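Local coordinates for protein 378aa long hypothetical citrate synthase (Sulfolobus tokodaii, PDB 1VGM) that is a hypothetical citrate synthase, a mainly helical protein of the citrate synthase family that assembles as a dimer of two identical chains, at residues F101-W112 with L200-L211. Numbering follows the deposited sequence.
Sequences FGILASIYDPKW and LSDMYSCIVAAL
Tyr204 projects from helix 203-214 into a hole formed by Phe101, Leu104, Ala105 and Tyr108. Its CB rests on the methyl of Ala105, Tyr204 CB to Ala105 CB 3.6 Å. CG lies near Leu104 CB and the backbone N of Ala105. Pro110 CD lies in the ring plane at the edge, against CD1, with Pro110 CG close by. Leu104 CB lies over one face, against CD2, and 3.9 Å from the centroid of the Tyr204 ring. Tyr204 CE2 touches Leu104 CD1 at 3.5 Å. CE1 and CZ reach Tyr108 CD1, and so does OH at the tip. The rings of Tyr108 and Tyr204 are 29° from parallel and offset, with little overlap.

Phe101 is the answering knob, seated among Tyr204, Ile207, Val208 and Leu211. Ile207 CG2 makes a CH-pi contact over one face of its ring. This is knobs-into-holes packing between antiparallel helices, whose axes come within 8.0 Å. It belongs to the helical citrate synthase fold and lies at the dimer interface, where Val208 packs on Val208 of the second subunit.

Asp202 is the N-cap of helix 203-214: Asp202 OD2 accepts from Ser205 N at 3.0 Å, from above the carboxylate plane. A chi1 of 72° swings its CG back between the two main-chain arms, which turns the carboxylate over the first turn. Asp202 OD1 and Asp109 OD1 are 4.0 Å apart, and Lys215 of the second subunit bridges to both, which would offset their like charges.

A water joins Pro110 O to Met203 N. Beyond it, Trp112 NE1 donates to Ser201 O at 3.0 Å. The Ser201 oxygen lies close to the indole plane, while NE1 stands above the plane of the Ser201 carbonyl. Met203, bent at chi3 (-110°), packs its methyl CE on Trp112 CZ3 at 3.5 Å. Met203 SD makes an oblique Met-aromatic contact with the six-membered ring of Trp112.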
loop_
_atom_site.group_PDB
_atom_site.type_symbol
_atom_site.label_atom_id
_atom_site.label_comp_id
_atom_site.label_asym_id
_atom_site.label_seq_id
_atom_site.Cartn_x
_atom_site.Cartn_y
_atom_site.Cartn_z
ATOM N N PHE A 101 6.678 6.300 6.779
ATOM C CA PHE A 101 6.155 5.070 7.367
ATOM C C PHE A 101 6.852 3.825 6.829
ATOM O O PHE A 101 6.844 2.785 7.480
ATOM C CB PHE A 101 4.644 4.965 7.136
ATOM C CG PHE A 101 3.830 5.580 8.240
ATOM C CD1 PHE A 101 3.289 4.787 9.249
ATOM C CD2 PHE A 101 3.645 6.960 8.296
ATOM C CE1 PHE A 101 2.586 5.356 10.305
ATOM C CE2 PHE A 101 2.939 7.549 9.354
ATOM C CZ PHE A 101 2.409 6.746 10.359
ATOM N N GLY A 102 7.450 3.947 5.642
ATOM C CA GLY A 102 8.269 2.883 5.095
ATOM C C GLY A 102 9.544 2.732 5.891
ATOM O O GLY A 102 9.978 1.612 6.187
ATOM N N ILE A 103 10.133 3.862 6.271
ATOM C CA ILE A 103 11.294 3.847 7.150
ATOM C C ILE A 103 10.999 3.283 8.546
ATOM O O ILE A 103 11.803 2.518 9.083
ATOM C CB ILE A 103 11.899 5.263 7.275
ATOM C CG1 ILE A 103 12.515 5.664 5.931
ATOM C CG2 ILE A 103 12.950 5.297 8.381
ATOM C CD1 ILE A 103 12.900 7.120 5.832
ATOM N N LEU A 104 9.854 3.639 9.129
ATOM C CA LEU A 104 9.469 3.086 10.426
ATOM C C LEU A 104 9.274 1.569 10.346
ATOM O O LEU A 104 9.742 0.827 11.212
ATOM C CB LEU A 104 8.178 3.749 10.943
ATOM C CG LEU A 104 8.207 5.256 11.249
ATOM C CD1 LEU A 104 6.854 5.712 11.763
ATOM C CD2 LEU A 104 9.277 5.563 12.276
ATOM N N ALA A 105 8.589 1.108 9.303
ATOM C CA ALA A 105 8.420 -0.325 9.067
ATOM C C ALA A 105 9.761 -1.048 8.946
ATOM O O ALA A 105 9.924 -2.146 9.472
ATOM C CB ALA A 105 7.588 -0.559 7.803
ATOM N N SER A 106 10.717 -0.440 8.253
ATOM C CA SER A 106 12.029 -1.055 8.074
ATOM C C SER A 106 12.809 -1.169 9.384
ATOM O O SER A 106 13.493 -2.168 9.632
ATOM C CB SER A 106 12.855 -0.257 7.061
ATOM O OG SER A 106 12.400 -0.482 5.739
ATOM N N ILE A 107 12.712 -0.141 10.218
ATOM C CA ILE A 107 13.585 -0.046 11.375
ATOM C C ILE A 107 12.962 -0.698 12.601
ATOM O O ILE A 107 13.636 -1.438 13.317
ATOM C CB ILE A 107 13.942 1.421 11.678
ATOM C CG1 ILE A 107 14.797 1.977 10.535
ATOM C CG2 ILE A 107 14.707 1.520 13.003
ATOM C CD1 ILE A 107 15.200 3.414 10.699
ATOM N N TYR A 108 11.675 -0.448 12.833
ATOM C CA TYR A 108 10.954 -1.129 13.914
ATOM C C TYR A 108 10.506 -2.543 13.540
ATOM O O TYR A 108 10.608 -3.468 14.345
ATOM C CB TYR A 108 9.736 -0.308 14.343
ATOM C CG TYR A 108 10.069 1.050 14.929
ATOM C CD1 TYR A 108 9.420 2.201 14.482
ATOM C CD2 TYR A 108 11.012 1.180 15.946
ATOM C CE1 TYR A 108 9.698 3.445 15.037
ATOM C CE2 TYR A 108 11.298 2.422 16.507
ATOM C CZ TYR A 108 10.635 3.548 16.049
ATOM O OH TYR A 108 10.894 4.775 16.616
ATOM N N ASP A 109 10.005 -2.709 12.320
ATOM C CA ASP A 109 9.520 -4.008 11.862
ATOM C C ASP A 109 8.806 -4.803 12.966
ATOM O O ASP A 109 9.205 -5.921 13.317
ATOM C CB ASP A 109 10.684 -4.826 11.304
ATOM C CG ASP A 109 10.222 -5.935 10.387
ATOM O OD1 ASP A 109 9.010 -6.004 10.117
ATOM O OD2 ASP A 109 11.066 -6.734 9.940
ATOM N N PRO A 110 7.724 -4.240 13.518
ATOM C CA PRO A 110 7.046 -4.911 14.634
ATOM C C PRO A 110 6.353 -6.206 14.221
ATOM O O PRO A 110 5.768 -6.292 13.140
ATOM C CB PRO A 110 6.054 -3.865 15.123
ATOM C CG PRO A 110 5.695 -3.110 13.871
ATOM C CD PRO A 110 6.987 -3.048 13.065
ATOM N N LYS A 111 6.421 -7.206 15.095
ATOM C CA LYS A 111 5.648 -8.429 14.929
ATOM C C LYS A 111 4.223 -8.227 15.419
ATOM O O LYS A 111 3.986 -7.493 16.383
ATOM C CB LYS A 111 6.286 -9.572 15.721
ATOM C CG LYS A 111 7.631 -10.035 15.189
ATOM C CD LYS A 111 8.164 -11.170 16.053
ATOM C CE LYS A 111 9.619 -11.487 15.751
ATOM N NZ LYS A 111 10.088 -12.613 16.609
ATOM N N TRP A 112 3.277 -8.887 14.761
ATOM C CA TRP A 112 1.928 -8.993 15.296
ATOM C C TRP A 112 1.899 -9.891 16.531
ATOM O O TRP A 112 2.502 -10.970 16.553
ATOM C CB TRP A 112 0.982 -9.555 14.237
ATOM C CG TRP A 112 0.732 -8.624 13.079
ATOM C CD1 TRP A 112 1.435 -8.560 11.910
ATOM C CD2 TRP A 112 -0.326 -7.658 12.968
ATOM N NE1 TRP A 112 0.874 -7.616 11.071
ATOM C CE2 TRP A 112 -0.209 -7.051 11.697
ATOM C CE3 TRP A 112 -1.380 -7.271 13.810
ATOM C CZ2 TRP A 112 -1.111 -6.078 11.244
ATOM C CZ3 TRP A 112 -2.278 -6.299 13.358
ATOM C CH2 TRP A 112 -2.136 -5.718 12.085
ATOM N N LEU A 200 -0.230 -10.383 6.789
ATOM C CA LEU A 200 0.479 -10.140 8.037
ATOM C C LEU A 200 1.692 -9.236 7.870
ATOM O O LEU A 200 2.658 -9.335 8.631
ATOM C CB LEU A 200 0.903 -11.469 8.678
ATOM C CG LEU A 200 -0.244 -12.347 9.178
ATOM C CD1 LEU A 200 0.315 -13.580 9.878
ATOM C CD2 LEU A 200 -1.123 -11.548 10.132
ATOM N N SER A 201 1.638 -8.347 6.882
ATOM C CA SER A 201 2.641 -7.293 6.759
ATOM C C SER A 201 2.624 -6.412 8.002
ATOM O O SER A 201 1.573 -6.174 8.570
ATOM C CB SER A 201 2.365 -6.426 5.527
ATOM O OG SER A 201 3.320 -5.381 5.428
ATOM N N ASP A 202 3.787 -5.926 8.418
ATOM C CA ASP A 202 3.904 -5.267 9.716
ATOM C C ASP A 202 2.994 -4.043 9.758
ATOM O O ASP A 202 2.643 -3.486 8.713
ATOM C CB ASP A 202 5.358 -4.850 9.971
ATOM C CG ASP A 202 5.790 -3.675 9.109
ATOM O OD1 ASP A 202 6.301 -3.898 7.984
ATOM O OD2 ASP A 202 5.620 -2.525 9.566
ATOM N N MET A 203 2.607 -3.631 10.960
ATOM C CA MET A 203 1.578 -2.607 11.118
ATOM C C MET A 203 1.950 -1.314 10.374
ATOM O O MET A 203 1.094 -0.663 9.760
ATOM C CB MET A 203 1.359 -2.315 12.611
ATOM C CG MET A 203 -0.098 -2.345 13.035
ATOM S SD MET A 203 -0.414 -2.032 14.787
ATOM C CE MET A 203 -0.945 -3.665 15.319
ATOM N N TYR A 204 3.226 -0.941 10.424
ATOM C CA TYR A 204 3.666 0.298 9.786
ATOM C C TYR A 204 3.506 0.232 8.269
ATOM O O TYR A 204 3.098 1.203 7.640
ATOM C CB TYR A 204 5.129 0.589 10.127
ATOM C CG TYR A 204 5.330 1.129 11.518
ATOM C CD1 TYR A 204 5.821 0.313 12.533
ATOM C CD2 TYR A 204 5.030 2.457 11.822
ATOM C CE1 TYR A 204 6.010 0.804 13.823
ATOM C CE2 TYR A 204 5.215 2.958 13.112
ATOM C CZ TYR A 204 5.705 2.126 14.104
ATOM O OH TYR A 204 5.892 2.614 15.374
ATOM N N SER A 205 3.836 -0.916 7.688
ATOM C CA SER A 205 3.648 -1.117 6.258
ATOM C C SER A 205 2.164 -1.189 5.871
ATOM O O SER A 205 1.806 -0.861 4.745
ATOM C CB SER A 205 4.366 -2.392 5.809
ATOM O OG SER A 205 5.759 -2.308 6.072
ATOM N N CYS A 206 1.302 -1.608 6.794
ATOM C CA CYS A 206 -0.136 -1.571 6.530
ATOM C C CYS A 206 -0.622 -0.135 6.428
ATOM O O CYS A 206 -1.511 0.177 5.636
ATOM C CB CYS A 206 -0.917 -2.286 7.632
ATOM S SG CYS A 206 -0.607 -4.054 7.703
ATOM N N ILE A 207 -0.026 0.742 7.229
ATOM C CA ILE A 207 -0.294 2.161 7.101
ATOM C C ILE A 207 0.342 2.735 5.843
ATOM O O ILE A 207 -0.261 3.561 5.157
ATOM C CB ILE A 207 0.212 2.937 8.336
ATOM C CG1 ILE A 207 -0.498 2.430 9.595
ATOM C CG2 ILE A 207 -0.095 4.414 8.179
ATOM C CD1 ILE A 207 -2.012 2.342 9.444
ATOM N N VAL A 208 1.555 2.294 5.525
ATOM C CA VAL A 208 2.143 2.628 4.224
ATOM C C VAL A 208 1.125 2.413 3.097
ATOM O O VAL A 208 0.888 3.300 2.272
ATOM C CB VAL A 208 3.393 1.768 3.928
ATOM C CG1 VAL A 208 3.799 1.929 2.471
ATOM C CG2 VAL A 208 4.540 2.182 4.839
ATOM N N ALA A 209 0.525 1.228 3.067
ATOM C CA ALA A 209 -0.408 0.868 2.003
ATOM C C ALA A 209 -1.596 1.831 1.968
ATOM O O ALA A 209 -1.944 2.359 0.908
ATOM C CB ALA A 209 -0.896 -0.565 2.212
ATOM N N ALA A 210 -2.207 2.064 3.130
ATOM C CA ALA A 210 -3.320 3.008 3.246
ATOM C C ALA A 210 -2.947 4.361 2.649
ATOM O O ALA A 210 -3.729 4.981 1.928
ATOM C CB ALA A 210 -3.718 3.183 4.724
ATOM N N LEU A 211 -1.747 4.824 2.968
ATOM C CA LEU A 211 -1.324 6.158 2.572
ATOM C C LEU A 211 -1.131 6.240 1.052
ATOM O O LEU A 211 -1.433 7.259 0.428
ATOM C CB LEU A 211 -0.026 6.520 3.306
ATOM C CG LEU A 211 -0.211 6.843 4.798
ATOM C CD1 LEU A 211 1.147 6.916 5.467
ATOM C CD2 LEU A 211 -0.960 8.184 4.954
HETATM O O HOH W 1 3.008 -5.762 13.018
#